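Entry-fusion complex associated protein OPG083 (Vaccinia virus, PDB 6CJ6) serves as a component of the poxvirus entry-fusion complex, which merges viral and cellular membranes and opens a pore to deliver the virion core into the host cytoplasm. Local coordinates at residues N106-A111 against S144-C149. Residues are numbered along the deposited sequence; the frame is centred on the assembly and turned at random.
Sequences NCNAYA and SAEANC. Unlike the reference sequence in segment 144-149: Ala-147 (reference Arg). With PDO (1,3-propandiol), chain Y; MOH (methanol), chain B.
With chi1 of -77°, Cys-107 carries its SG anti to its own carbonyl carbon, while Cys-149 holds SG anti to its backbone N (chi1 161°); the two sulfurs meet in a disulfide, SG to SG 2.0 Å, with a chi3 of -74°. Cysteine, a short side chain ending in sulfur, suits a bond made directly across the gap. The helices are in register at Cys-107 and Glu-146, whose CA atoms lie 5.0 Å apart, and Cys-107 CB packs against the carbonyl O of Glu-146. Beside the bridge, Tyr-110 CD2 and CE2 meet Cys-149 CB, which approaches obliquely, 3.9 Å from CE2, and Cys-149 SG makes an oblique sulfur-aromatic contact with the ring. In this L1R/F9L-family protein the bridge, one of three disulfides formed by viral OPG088, ties helix 102-113 to the N-terminal part of helix 145-158, two helices closer to antiparallel than parallel and joined through strands 119-127 and 133-141. Ser-144 is the N-cap of the second helix: its OG accepts a nearly straight bond from Ala-147 N (3.1 Å) and donates its proton to the anti lone pair of Glu-146 OE2. Glu-146, bent at chi2, reaches both ways; its OE1 accepts from a water that also donates to Asn-108 O, bridging the helices. Ala-111 is small enough for its CB to sit 3.3 Å from OE1 of Glu-146. The Asn-108 side chain crosses that of Glu-146 at about a right angle, with Asn-108 OD1 against Glu-146 CB at 3.2 Å. Ala-147 turns away to Ser-62 of helix 59-74.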
loop_
_atom_site.group_PDB
_atom_site.type_symbol
_atom_site.label_atom_id
_atom_site.label_comp_id
_atom_site.label_asym_id
_atom_site.label_seq_id
_atom_site.Cartn_x
_atom_site.Cartn_y
_atom_site.Cartn_z
ATOM N N ASN A 106 5.034 -2.953 -13.851
ATOM C CA ASN A 106 5.415 -1.546 -13.874
ATOM C C ASN A 106 6.385 -1.228 -12.742
ATOM O O ASN A 106 7.377 -0.520 -12.947
ATOM C CB ASN A 106 4.165 -0.667 -13.788
ATOM C CG ASN A 106 4.411 0.749 -14.270
ATOM O OD1 ASN A 106 4.521 0.996 -15.472
ATOM N ND2 ASN A 106 4.486 1.689 -13.338
ATOM N N CYS A 107 6.123 -1.761 -11.547
ATOM C CA CYS A 107 7.026 -1.548 -10.422
ATOM C C CYS A 107 8.363 -2.246 -10.639
ATOM O O CYS A 107 9.426 -1.656 -10.406
ATOM C CB CYS A 107 6.373 -2.018 -9.124
ATOM S SG CYS A 107 5.138 -0.885 -8.468
ATOM N N ASN A 108 8.333 -3.513 -11.074
ATOM C CA ASN A 108 9.576 -4.226 -11.355
ATOM C C ASN A 108 10.421 -3.474 -12.379
ATOM O O ASN A 108 11.652 -3.428 -12.266
ATOM C CB ASN A 108 9.281 -5.643 -11.859
ATOM C CG ASN A 108 8.815 -6.586 -10.768
ATOM O OD1 ASN A 108 8.914 -6.292 -9.581
ATOM N ND2 ASN A 108 8.318 -7.750 -11.177
ATOM N N ALA A 109 9.774 -2.868 -13.380
ATOM C CA ALA A 109 10.513 -2.133 -14.405
ATOM C C ALA A 109 11.076 -0.831 -13.853
ATOM O O ALA A 109 12.170 -0.407 -14.238
ATOM C CB ALA A 109 9.612 -1.858 -15.607
ATOM N N TYR A 110 10.333 -0.175 -12.960
ATOM C CA TYR A 110 10.841 1.037 -12.328
ATOM C C TYR A 110 12.089 0.738 -11.508
ATOM O O TYR A 110 13.006 1.562 -11.427
ATOM C CB TYR A 110 9.748 1.671 -11.469
ATOM C CG TYR A 110 10.215 2.208 -10.132
ATOM C CD1 TYR A 110 10.720 3.497 -10.016
ATOM C CD2 TYR A 110 10.130 1.431 -8.983
ATOM C CE1 TYR A 110 11.139 3.991 -8.792
ATOM C CE2 TYR A 110 10.550 1.913 -7.758
ATOM C CZ TYR A 110 11.053 3.193 -7.667
ATOM O OH TYR A 110 11.468 3.673 -6.447
ATOM N N ALA A 111 12.151 -0.452 -10.906
ATOM C CA ALA A 111 13.285 -0.796 -10.054
ATOM C C ALA A 111 14.539 -1.082 -10.866
ATOM O O ALA A 111 15.654 -0.916 -10.359
ATOM C CB ALA A 111 12.927 -1.986 -9.168
ATOM N N SER A 144 11.676 -4.554 -0.258
ATOM C CA SER A 144 11.800 -4.653 -1.703
ATOM C C SER A 144 11.408 -3.318 -2.309
ATOM O O SER A 144 10.370 -2.753 -1.950
ATOM C CB SER A 144 10.891 -5.750 -2.252
ATOM O OG SER A 144 10.651 -5.564 -3.628
ATOM N N ALA A 145 12.239 -2.813 -3.219
ATOM C CA ALA A 145 11.905 -1.568 -3.899
ATOM C C ALA A 145 10.668 -1.735 -4.773
ATOM O O ALA A 145 9.837 -0.824 -4.866
ATOM C CB ALA A 145 13.093 -1.083 -4.728
ATOM N N GLU A 146 10.521 -2.895 -5.416
ATOM C CA GLU A 146 9.378 -3.090 -6.302
ATOM C C GLU A 146 8.087 -3.269 -5.514
ATOM O O GLU A 146 7.032 -2.762 -5.918
ATOM C CB GLU A 146 9.624 -4.246 -7.281
ATOM C CG GLU A 146 10.422 -5.417 -6.727
ATOM C CD GLU A 146 11.927 -5.174 -6.737
ATOM O OE1 GLU A 146 12.507 -5.028 -7.833
ATOM O OE2 GLU A 146 12.527 -5.119 -5.645
ATOM N N ALA A 147 8.147 -3.969 -4.379
ATOM C CA ALA A 147 6.952 -4.120 -3.551
ATOM C C ALA A 147 6.562 -2.803 -2.892
ATOM O O ALA A 147 5.373 -2.475 -2.811
ATOM C CB ALA A 147 7.158 -5.214 -2.504
ATOM N N ASN A 148 7.546 -2.036 -2.410
ATOM C CA ASN A 148 7.247 -0.711 -1.873
ATOM C C ASN A 148 6.618 0.182 -2.937
ATOM O O ASN A 148 5.752 1.011 -2.631
ATOM C CB ASN A 148 8.516 -0.059 -1.324
ATOM C CG ASN A 148 8.986 -0.680 -0.023
ATOM O OD1 ASN A 148 8.240 -1.390 0.651
ATOM N ND2 ASN A 148 10.229 -0.396 0.347
ATOM N N CYS A 149 7.053 0.034 -4.191
ATOM C CA CYS A 149 6.412 0.753 -5.287
ATOM C C CYS A 149 4.949 0.357 -5.422
ATOM O O CYS A 149 4.092 1.201 -5.713
ATOM C CB CYS A 149 7.148 0.472 -6.595
ATOM S SG CYS A 149 6.185 0.828 -8.084
HETATM C C1 PDO Y . 11.792 -5.821 -13.954
HETATM O O1 PDO Y . 12.691 -6.933 -14.011
HETATM C C2 PDO Y . 10.986 -5.752 -15.246
HETATM C C3 PDO Y . 9.550 -5.322 -14.972
HETATM O O3 PDO Y . 8.725 -5.678 -16.086
HETATM C C MOH B . 4.756 -4.061 0.514
HETATM O O MOH B . 5.505 -2.865 0.574
HETATM O O HOH W 1 12.649 -5.352 -10.510
#